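Local coordinates for protein urocanate hydratase (Paenibacillus sp. Soil724D2, PDB 7NED) that probably catalyses the NAD+-dependent hydration of thiourocanate in the bacterial breakdown of ergothioneine, at residues A[26-29]-A[30-34]; A[40-43]-A[44-48]; A[121-125]-A[126-130]; A[131-134]-A[135-138]. All coordinates share one frame; numbering follows the deposited sequence.

How the interactions relate
All four contacts are largely buried. Interactions 1 and 4 lie at opposite kinds of helix end: interaction 1 spans the last turn of helix 17-31, and interaction 4 opens helix 133-150. Interaction 2 is a tight hairpin and interaction 3 an irregular loop. Interactions 1, 2 and 3 pack together: L26 and V29 press on W127, V29 and L30 meet A48, and E34 N probably bonds V41 O. Interaction 4 continues the chain from interaction 3. Interactions 2, 3 and 4 approach urocanate, with a phenol, a threonine hydroxyl and a bare glycine respectively, and the hairpin also binds the NAD phosphate. Interaction 1 is held by backbone helix bonds and a leucine contact, its polar side chains turning to outside partners.

Interaction 1: residues A[26-29]-A[30-34]; sequences LENV and LENGE. With EDO (1,2-ethanediol), chain D.
N28 turns CG anti to its backbone N (chi1 -171°) while N32 keeps CG beside its own backbone N (chi1 -70°), and these two choices bring the amides together on one flank of the last turn of helix 17-31. They meet at N28 OD1 and N32 ND2, 3.5 Å apart, with the amide planes turned 73° against each other. Each amide has a firmer partner outside: N28 OD1 accepts from the backbone N of L396, and N32 ND2 donates to the carbonyl of E394, so the asparagine pair ties the helix end to the chain around those residues. The backbone shows where the helix stops. E31 N reaches E27 O at 2.8 Å. N32 N reaches N28 O at 2.9 Å, whereas the bond from L30 N to L26 O is weak. N32 is the first residue to leave helical angles; G33 N then turns back to L30 O. On another flank L26 and L30 form an apolar strip, their CD1 atoms 4.3 Å apart, and both lean on Y55 of helix 52-64. The acids face elsewhere: E27 makes a salt bridge with R13, E31 one with R8 while its OE1 also accepts from the backbone N of A6, and past the turn E34, a residue of the NAD pocket, forms salt bridges with R192 and R196. A 1,2-ethanediol molecule, probably from the crystallisation liquor, donates from its O2 to G33 O at 3.0 Å.

Interaction 2: residues A[40-43]-A[44-48]; sequences IVYA and ALAKA. With NAD (nicotinamide-adenine-dinucleotide), chain C; URO ((2E)-3-(1H-imidazol-4-yl)acrylic acid), chain B.
V41 N donates to A46 O at 2.7 Å and A46 N to Y42 O at 3.0 Å, both donors lying nearly along the C=O axis, and these bonds close a tight beta hairpin between strands 40-42 and 46-47. A43 and A44 both take positive phi to make the reversal, and a weak bond from L45 N to A43 O runs within it. On the face shared by I40 and K47, a non-hydrogen-bonded pair, I40 CG1 lies 3.9 Å from K47 CE, while I40 CD1 rests 3.4 Å from A44 O. Cutting I40 back to an alanine would probably leave the aliphatic stem of K47 without its neighbour and strip the apolar cover from A44 O. K47 NZ itself donates to the carbonyl of E38. V41 CG2 packs on A48 CB at 3.8 Å, next to V29 of helix 17-31. Y42 holds CG between its backbone N and carbonyl carbon (chi1 73°), which carries the ring toward the ligands. A46 CB sits over one ring face, 4.2 Å above the plane and toward the rim. The ring also stacks with Y129, and the phenol oxygen is hydrogen-bonded to the backbone N atoms of L122 and T123, a grip that fixes it beside the imidazole of urocanate. The hairpin turn completes a cofactor contact: A43 N donates to the NAD phosphate oxygen O1N at 2.9 Å.

Interaction 3: residues A[121-125]-A[126-130]; sequences GLTAA and AWQYI. With URO ((2E)-3-(1H-imidazol-4-yl)acrylic acid), chain B.
A126 follows A125 in the middle of a type I beta turn running from A124 to W127. W127 N closes it onto A124 O at 3.1 Å, approaching from above the carbonyl plane, and also reaches T123 O weakly. The W127 indole folds back until A125 O stands over one face, 3.1 Å above the ring plane and toward its rim. Its NE1 donates to A48 O, and the ring packs on L26 and V29. A leucine in place of W127 would probably leave A48 O without that donor and open a gap beside L26 and V29. Q128 N gives T123 O its straightest bond, 2.8 Å long at 159° and in the carbonyl plane, while Q128 CB packs 3.8 Å from T123 CB. Its amide goes on to T495 and H434. Y129 N adds a weak third donor to T123 O, so three N-H groups converge on one buried oxygen. Set between backbone N and carbonyl carbon (chi1 56°), T123 OG1 donates to urocanate OAB at 2.5 Å. Y129 CD1 meets urocanate OAB edge-on at 3.3 Å. L122 CG lies 3.4 Å from urocanate CAE in the imidazole, so the loop, with R352 also bonded to the ligand, lines the urocanate site.

Interaction 4: residues A[131-134]-A[135-138]; sequences GSQG and VIQG. With URO ((2E)-3-(1H-imidazol-4-yl)acrylic acid), chain B.
V135 N and I136 N donate to carbonyls only three residues back, and both come from well above the carbonyl planes. V135 N stands 3.3 Å from S132 O and 51° out of its plane; I136 N lies 3.0 Å from Q133 O and 68° out. G134 N makes a similar short-span bond to G131 O. The chain therefore winds tightly, with i to i+3 bonds, as it enters helix 133-150. A water stands in for an i to i+4 bond, donating to G134 O at 2.8 Å and accepting from G138 N at 2.9 Å. The side chains follow the winding. I136 keeps CG1 anti to its backbone N (chi1 -172°), which sets CG2 over the preceding turn, 3.3 Å from Q133 O and 3.9 Å from Q133 CG. The Q133 amide points away to A398, R399 and I400, and S132 OG bonds to the carbonyl of G167. V135 CG1 lies 3.6 Å from S132 O. At G134 any side chain would run into the ligand, for a CB there would stand too near urocanate OAA; as it is, G134 C lies 3.7 Å from urocanate OAA. The side of the first turn of helix 133-150, bare at G134, thus forms a wall of the urocanate site beside the carboxylate.

Interaction 1: residues A[26-29]-A[30-34]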
# COMPACT_ATOMS: atom_id res chain seq x y z
N LEU A 26 10.34 -17.59 -11.48
CA LEU A 26 10.06 -16.71 -12.61
C LEU A 26 9.93 -17.52 -13.91
O LEU A 26 8.95 -17.38 -14.66
CB LEU A 26 11.15 -15.64 -12.73
CG LEU A 26 11.18 -14.81 -14.01
CD1 LEU A 26 9.85 -14.08 -14.27
CD2 LEU A 26 12.33 -13.82 -13.99
N GLU A 27 10.90 -18.39 -14.17
CA GLU A 27 10.83 -19.22 -15.36
C GLU A 27 9.57 -20.07 -15.34
O GLU A 27 8.91 -20.26 -16.37
CB GLU A 27 12.07 -20.09 -15.45
CG GLU A 27 13.32 -19.29 -15.70
CD GLU A 27 14.57 -20.11 -15.55
OE1 GLU A 27 14.62 -21.04 -14.74
OE2 GLU A 27 15.53 -19.82 -16.29
N ASN A 28 9.24 -20.59 -14.15
CA ASN A 28 8.13 -21.53 -14.01
C ASN A 28 6.78 -20.87 -14.28
O ASN A 28 5.88 -21.50 -14.86
CB ASN A 28 8.15 -22.15 -12.61
CG ASN A 28 7.16 -23.29 -12.47
OD1 ASN A 28 7.12 -24.20 -13.31
ND2 ASN A 28 6.34 -23.25 -11.39
N VAL A 29 6.57 -19.60 -13.86
CA VAL A 29 5.28 -18.99 -14.17
C VAL A 29 5.19 -18.71 -15.67
O VAL A 29 4.08 -18.68 -16.23
CB VAL A 29 4.98 -17.72 -13.35
CG1 VAL A 29 5.07 -17.99 -11.85
CG2 VAL A 29 5.91 -16.57 -13.75
N LEU A 30 6.32 -18.46 -16.34
CA LEU A 30 6.27 -18.29 -17.79
C LEU A 30 6.05 -19.64 -18.48
O LEU A 30 5.26 -19.74 -19.43
CB LEU A 30 7.55 -17.59 -18.28
CG LEU A 30 7.67 -16.11 -17.90
CD1 LEU A 30 9.07 -15.53 -18.20
CD2 LEU A 30 6.63 -15.27 -18.59
N GLU A 31 6.68 -20.69 -17.95
CA GLU A 31 6.46 -22.02 -18.51
C GLU A 31 4.99 -22.42 -18.42
O GLU A 31 4.45 -23.01 -19.37
CB GLU A 31 7.35 -23.04 -17.78
CG GLU A 31 7.14 -24.50 -18.26
CD GLU A 31 8.15 -25.47 -17.66
OE1 GLU A 31 9.10 -25.02 -16.96
OE2 GLU A 31 7.99 -26.70 -17.87
N ASN A 32 4.34 -22.13 -17.29
CA ASN A 32 2.93 -22.44 -17.14
C ASN A 32 2.03 -21.31 -17.62
O ASN A 32 0.82 -21.36 -17.37
CB ASN A 32 2.60 -22.77 -15.69
CG ASN A 32 3.20 -24.11 -15.28
OD1 ASN A 32 3.29 -25.01 -16.10
ND2 ASN A 32 3.65 -24.22 -14.03
N GLY A 33 2.57 -20.32 -18.31
CA GLY A 33 1.79 -19.16 -18.63
C GLY A 33 0.86 -19.41 -19.79
O GLY A 33 1.16 -20.20 -20.69
N GLU A 34 -0.29 -18.74 -19.76
CA GLU A 34 -1.28 -18.87 -20.83
C GLU A 34 -0.84 -18.15 -22.10
O GLU A 34 -1.33 -18.50 -23.18
CB GLU A 34 -2.62 -18.32 -20.35
CG GLU A 34 -3.27 -19.17 -19.22
CD GLU A 34 -3.80 -20.56 -19.69
OE1 GLU A 34 -3.41 -21.58 -19.05
OE2 GLU A 34 -4.62 -20.65 -20.65
C1 EDO D . 2.77 -19.21 -25.73
O1 EDO D . 3.06 -17.85 -25.80
C2 EDO D . 3.06 -19.73 -24.35
O2 EDO D . 2.01 -19.49 -23.43

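Interaction 2: residues A[40-43]-A[44-48]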
# COMPACT_ATOMS: atom_id res chain seq x y z
N ILE A 40 2.41 -13.01 -20.29
CA ILE A 40 1.13 -13.11 -19.59
C ILE A 40 1.03 -14.48 -18.94
O ILE A 40 1.13 -15.52 -19.62
CB ILE A 40 -0.06 -12.86 -20.54
CG1 ILE A 40 -0.07 -11.40 -21.00
CG2 ILE A 40 -1.36 -13.20 -19.85
CD1 ILE A 40 -1.09 -11.14 -22.10
N VAL A 41 0.87 -14.51 -17.62
CA VAL A 41 0.78 -15.78 -16.91
C VAL A 41 -0.66 -16.31 -16.88
O VAL A 41 -0.92 -17.48 -17.19
CB VAL A 41 1.38 -15.64 -15.49
CG1 VAL A 41 1.30 -16.98 -14.74
CG2 VAL A 41 2.83 -15.13 -15.58
N TYR A 42 -1.63 -15.46 -16.53
CA TYR A 42 -3.01 -15.91 -16.40
C TYR A 42 -3.91 -14.69 -16.33
O TYR A 42 -3.44 -13.53 -16.38
CB TYR A 42 -3.14 -16.85 -15.19
CG TYR A 42 -3.08 -16.17 -13.84
CD1 TYR A 42 -1.89 -15.76 -13.30
CD2 TYR A 42 -4.25 -15.95 -13.12
CE1 TYR A 42 -1.84 -15.15 -12.02
CE2 TYR A 42 -4.22 -15.33 -11.89
CZ TYR A 42 -2.99 -14.93 -11.34
OH TYR A 42 -2.95 -14.35 -10.11
N ALA A 43 -5.21 -14.93 -16.23
CA ALA A 43 -6.18 -13.84 -16.00
C ALA A 43 -6.08 -12.75 -17.06
O ALA A 43 -6.23 -11.55 -16.77
CB ALA A 43 -6.02 -13.26 -14.60
N ALA A 44 -5.78 -13.16 -18.28
CA ALA A 44 -5.88 -12.34 -19.49
C ALA A 44 -4.73 -11.35 -19.64
O ALA A 44 -4.20 -11.16 -20.75
CB ALA A 44 -7.20 -11.56 -19.53
N LEU A 45 -4.34 -10.69 -18.55
CA LEU A 45 -3.25 -9.73 -18.69
C LEU A 45 -2.38 -9.65 -17.44
O LEU A 45 -1.66 -8.65 -17.26
CB LEU A 45 -3.82 -8.36 -19.07
CG LEU A 45 -4.58 -7.61 -17.97
CD1 LEU A 45 -4.73 -6.11 -18.40
CD2 LEU A 45 -5.97 -8.23 -17.66
N ALA A 46 -2.38 -10.68 -16.60
CA ALA A 46 -1.51 -10.70 -15.43
C ALA A 46 -0.12 -11.09 -15.90
O ALA A 46 0.07 -12.18 -16.42
CB ALA A 46 -2.03 -11.66 -14.37
N LYS A 47 0.85 -10.20 -15.73
CA LYS A 47 2.14 -10.38 -16.36
C LYS A 47 3.23 -10.68 -15.34
O LYS A 47 3.19 -10.21 -14.19
CB LYS A 47 2.48 -9.13 -17.17
CG LYS A 47 1.57 -8.94 -18.39
CD LYS A 47 2.10 -7.87 -19.32
CE LYS A 47 1.37 -7.81 -20.65
NZ LYS A 47 2.33 -7.78 -21.82
N ALA A 48 4.24 -11.41 -15.79
CA ALA A 48 5.36 -11.76 -14.93
C ALA A 48 6.38 -10.65 -14.82
O ALA A 48 7.20 -10.69 -13.89
CB ALA A 48 6.04 -13.01 -15.48
PA NAD C . -7.84 -16.62 -18.36
O1A NAD C . -8.07 -15.30 -19.09
O2A NAD C . -6.66 -17.50 -18.52
O5B NAD C . -9.07 -17.59 -19.00
C5B NAD C . -10.28 -16.96 -19.13
C4B NAD C . -11.14 -17.97 -20.02
O4B NAD C . -12.42 -17.49 -20.31
C3B NAD C . -10.34 -18.03 -21.36
O3B NAD C . -10.13 -19.34 -21.72
C2B NAD C . -11.31 -17.33 -22.36
O2B NAD C . -11.32 -17.92 -23.61
C1B NAD C . -12.64 -17.70 -21.71
N9A NAD C . -13.75 -16.80 -22.04
C8A NAD C . -13.75 -15.42 -22.19
N7A NAD C . -14.93 -14.93 -22.48
C5A NAD C . -15.76 -16.04 -22.50
C6A NAD C . -17.14 -16.19 -22.76
N6A NAD C . -17.93 -15.12 -23.03
N1A NAD C . -17.71 -17.43 -22.71
C2A NAD C . -16.87 -18.46 -22.47
N3A NAD C . -15.55 -18.47 -22.20
C4A NAD C . -15.03 -17.22 -22.23
O3 NAD C . -8.33 -16.20 -16.93
PN NAD C . -8.03 -17.14 -15.68
O1N NAD C . -6.67 -17.17 -15.04
O2N NAD C . -8.82 -18.42 -15.88
O5D NAD C . -8.93 -16.41 -14.41
C5D NAD C . -10.33 -16.25 -14.72
C4D NAD C . -10.98 -15.46 -13.62
O4D NAD C . -10.64 -15.97 -12.35
C3D NAD C . -10.22 -14.03 -13.71
O3D NAD C . -11.14 -12.95 -13.54
C2D NAD C . -9.24 -14.05 -12.48
O2D NAD C . -9.05 -12.86 -11.84
C1D NAD C . -10.29 -14.82 -11.62
N1N NAD C . -9.91 -15.21 -10.26
C2N NAD C . -9.81 -14.11 -9.43
C3N NAD C . -9.53 -14.25 -8.08
C7N NAD C . -9.38 -12.96 -7.27
O7N NAD C . -9.57 -12.88 -6.06
N7N NAD C . -8.93 -11.84 -7.95
C4N NAD C . -9.37 -15.56 -7.61
C5N NAD C . -9.49 -16.65 -8.47
C6N NAD C . -9.79 -16.46 -9.84
OAA URO B . -3.41 -19.48 -7.49
CAI URO B . -2.87 -18.52 -8.18
OAB URO B . -1.78 -18.55 -8.58
CAC URO B . -3.66 -17.31 -8.46
CAD URO B . -4.89 -17.21 -8.02
CAJ URO B . -5.49 -15.99 -8.39
CAF URO B . -6.82 -15.67 -8.37
NAH URO B . -7.03 -14.45 -8.97
CAE URO B . -5.84 -14.05 -9.35
NAG URO B . -4.88 -14.94 -9.02

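Interaction 3: residues A[121-125]-A[126-130]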
# COMPACT_ATOMS: atom_id res chain seq x y z
N GLY A 121 -1.47 -9.49 -11.66
CA GLY A 121 -2.35 -10.49 -11.09
C GLY A 121 -2.19 -10.55 -9.58
O GLY A 121 -1.86 -9.55 -8.92
N LEU A 122 -2.48 -11.73 -9.02
CA LEU A 122 -2.05 -11.97 -7.65
C LEU A 122 -0.68 -12.63 -7.65
O LEU A 122 0.28 -12.09 -7.07
CB LEU A 122 -3.07 -12.85 -6.91
CG LEU A 122 -4.48 -12.28 -6.84
CD1 LEU A 122 -5.40 -13.09 -5.93
CD2 LEU A 122 -4.42 -10.83 -6.39
N THR A 123 -0.52 -13.73 -8.38
CA THR A 123 0.72 -14.48 -8.29
C THR A 123 1.58 -14.40 -9.55
O THR A 123 2.61 -15.07 -9.61
CB THR A 123 0.41 -15.94 -7.99
OG1 THR A 123 -0.48 -16.42 -9.00
CG2 THR A 123 -0.23 -16.09 -6.60
N ALA A 124 1.20 -13.60 -10.55
CA ALA A 124 1.99 -13.56 -11.79
C ALA A 124 3.29 -12.78 -11.60
O ALA A 124 4.38 -13.31 -11.82
CB ALA A 124 1.17 -12.94 -12.93
N ALA A 125 3.18 -11.52 -11.20
CA ALA A 125 4.40 -10.71 -11.15
C ALA A 125 5.28 -11.05 -9.97
O ALA A 125 6.45 -10.61 -9.95
CB ALA A 125 4.06 -9.23 -11.11
N ALA A 126 4.77 -11.79 -8.99
CA ALA A 126 5.60 -12.27 -7.90
C ALA A 126 6.08 -13.71 -8.12
O ALA A 126 6.81 -14.23 -7.27
CB ALA A 126 4.83 -12.17 -6.57
N TRP A 127 5.64 -14.35 -9.21
CA TRP A 127 6.21 -15.59 -9.74
C TRP A 127 5.75 -16.70 -8.80
O TRP A 127 6.52 -17.62 -8.47
CB TRP A 127 7.73 -15.50 -9.72
CG TRP A 127 8.22 -14.36 -10.55
CD1 TRP A 127 7.52 -13.57 -11.44
CD2 TRP A 127 9.36 -13.58 -10.16
NE1 TRP A 127 8.27 -12.43 -11.76
CE2 TRP A 127 9.39 -12.42 -10.97
CE3 TRP A 127 10.38 -13.79 -9.23
CZ2 TRP A 127 10.42 -11.49 -10.89
CZ3 TRP A 127 11.43 -12.85 -9.16
CH2 TRP A 127 11.43 -11.72 -9.98
N GLN A 128 4.51 -16.62 -8.31
CA GLN A 128 4.05 -17.57 -7.31
C GLN A 128 2.99 -18.53 -7.85
O GLN A 128 2.45 -19.35 -7.10
CB GLN A 128 3.54 -16.82 -6.05
CG GLN A 128 4.67 -16.04 -5.40
CD GLN A 128 4.25 -14.93 -4.41
OE1 GLN A 128 3.15 -14.35 -4.50
NE2 GLN A 128 5.17 -14.60 -3.50
N TYR A 129 2.69 -18.41 -9.14
CA TYR A 129 1.71 -19.22 -9.83
C TYR A 129 2.33 -20.58 -10.08
O TYR A 129 3.53 -20.66 -10.40
CB TYR A 129 1.37 -18.51 -11.13
CG TYR A 129 0.36 -19.15 -12.01
CD1 TYR A 129 -0.99 -19.03 -11.74
CD2 TYR A 129 0.75 -19.82 -13.16
CE1 TYR A 129 -1.94 -19.61 -12.58
CE2 TYR A 129 -0.19 -20.40 -14.00
CZ TYR A 129 -1.53 -20.28 -13.70
OH TYR A 129 -2.49 -20.85 -14.50
N ILE A 130 1.56 -21.64 -9.84
CA ILE A 130 2.08 -22.98 -10.06
C ILE A 130 1.34 -23.72 -11.16
O ILE A 130 1.56 -24.90 -11.34
CB ILE A 130 2.08 -23.82 -8.77
CG1 ILE A 130 0.63 -24.05 -8.24
CG2 ILE A 130 3.03 -23.15 -7.74
CD1 ILE A 130 0.53 -25.10 -7.17
OAA URO B . -3.41 -19.48 -7.49
CAI URO B . -2.87 -18.52 -8.18
OAB URO B . -1.78 -18.55 -8.58
CAC URO B . -3.66 -17.31 -8.46
CAD URO B . -4.89 -17.21 -8.02
CAJ URO B . -5.49 -15.99 -8.39
CAF URO B . -6.82 -15.67 -8.37
NAH URO B . -7.03 -14.45 -8.97
CAE URO B . -5.84 -14.05 -9.35
NAG URO B . -4.88 -14.94 -9.02

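Interaction 4: residues A[131-134]-A[135-138]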
# COMPACT_ATOMS: atom_id res chain seq x y z
N GLY A 131 0.49 -23.02 -11.92
CA GLY A 131 -0.40 -23.65 -12.88
C GLY A 131 -1.81 -23.67 -12.34
O GLY A 131 -2.13 -23.07 -11.32
N SER A 132 -2.68 -24.44 -13.03
CA SER A 132 -4.07 -24.55 -12.59
C SER A 132 -4.20 -25.18 -11.21
O SER A 132 -5.21 -24.97 -10.53
CB SER A 132 -4.86 -25.39 -13.61
OG SER A 132 -4.89 -24.76 -14.89
N GLN A 133 -3.22 -25.96 -10.78
CA GLN A 133 -3.34 -26.58 -9.46
C GLN A 133 -3.45 -25.52 -8.36
O GLN A 133 -4.05 -25.77 -7.31
CB GLN A 133 -2.13 -27.48 -9.20
CG GLN A 133 -2.32 -28.22 -7.89
CD GLN A 133 -1.17 -29.09 -7.50
OE1 GLN A 133 -1.29 -29.86 -6.56
NE2 GLN A 133 -0.04 -28.99 -8.22
N GLY A 134 -2.90 -24.33 -8.59
CA GLY A 134 -2.89 -23.35 -7.51
C GLY A 134 -4.27 -23.07 -6.96
O GLY A 134 -4.43 -22.84 -5.76
N VAL A 135 -5.30 -23.13 -7.82
CA VAL A 135 -6.65 -22.79 -7.42
C VAL A 135 -7.53 -24.02 -7.24
O VAL A 135 -8.69 -23.89 -6.82
CB VAL A 135 -7.29 -21.80 -8.42
CG1 VAL A 135 -7.69 -22.51 -9.72
CG2 VAL A 135 -8.48 -21.06 -7.81
N ILE A 136 -7.04 -25.22 -7.55
CA ILE A 136 -7.99 -26.32 -7.65
C ILE A 136 -8.54 -26.72 -6.28
O ILE A 136 -9.72 -27.04 -6.15
CB ILE A 136 -7.40 -27.52 -8.42
CG1 ILE A 136 -8.49 -28.56 -8.66
CG2 ILE A 136 -6.25 -28.15 -7.68
CD1 ILE A 136 -7.96 -29.76 -9.39
N GLN A 137 -7.73 -26.66 -5.21
CA GLN A 137 -8.29 -27.08 -3.92
C GLN A 137 -9.31 -26.07 -3.41
O GLN A 137 -10.30 -26.46 -2.78
CB GLN A 137 -7.22 -27.26 -2.84
CG GLN A 137 -7.91 -27.82 -1.57
CD GLN A 137 -6.97 -28.21 -0.42
OE1 GLN A 137 -5.76 -28.05 -0.49
NE2 GLN A 137 -7.56 -28.73 0.66
N GLY A 138 -9.06 -24.78 -3.63
CA GLY A 138 -10.06 -23.77 -3.27
C GLY A 138 -11.40 -24.04 -3.92
O GLY A 138 -12.44 -24.04 -3.28
OAA URO B . -3.41 -19.48 -7.49
CAI URO B . -2.87 -18.52 -8.18
OAB URO B . -1.78 -18.55 -8.58
CAC URO B . -3.66 -17.31 -8.46
CAD URO B . -4.89 -17.21 -8.02
CAJ URO B . -5.49 -15.99 -8.39
CAF URO B . -6.82 -15.67 -8.37
NAH URO B . -7.03 -14.45 -8.97
CAE URO B . -5.84 -14.05 -9.35
NAG URO B . -4.88 -14.94 -9.02
O HOH W 1 -6.59 -23.33 -3.97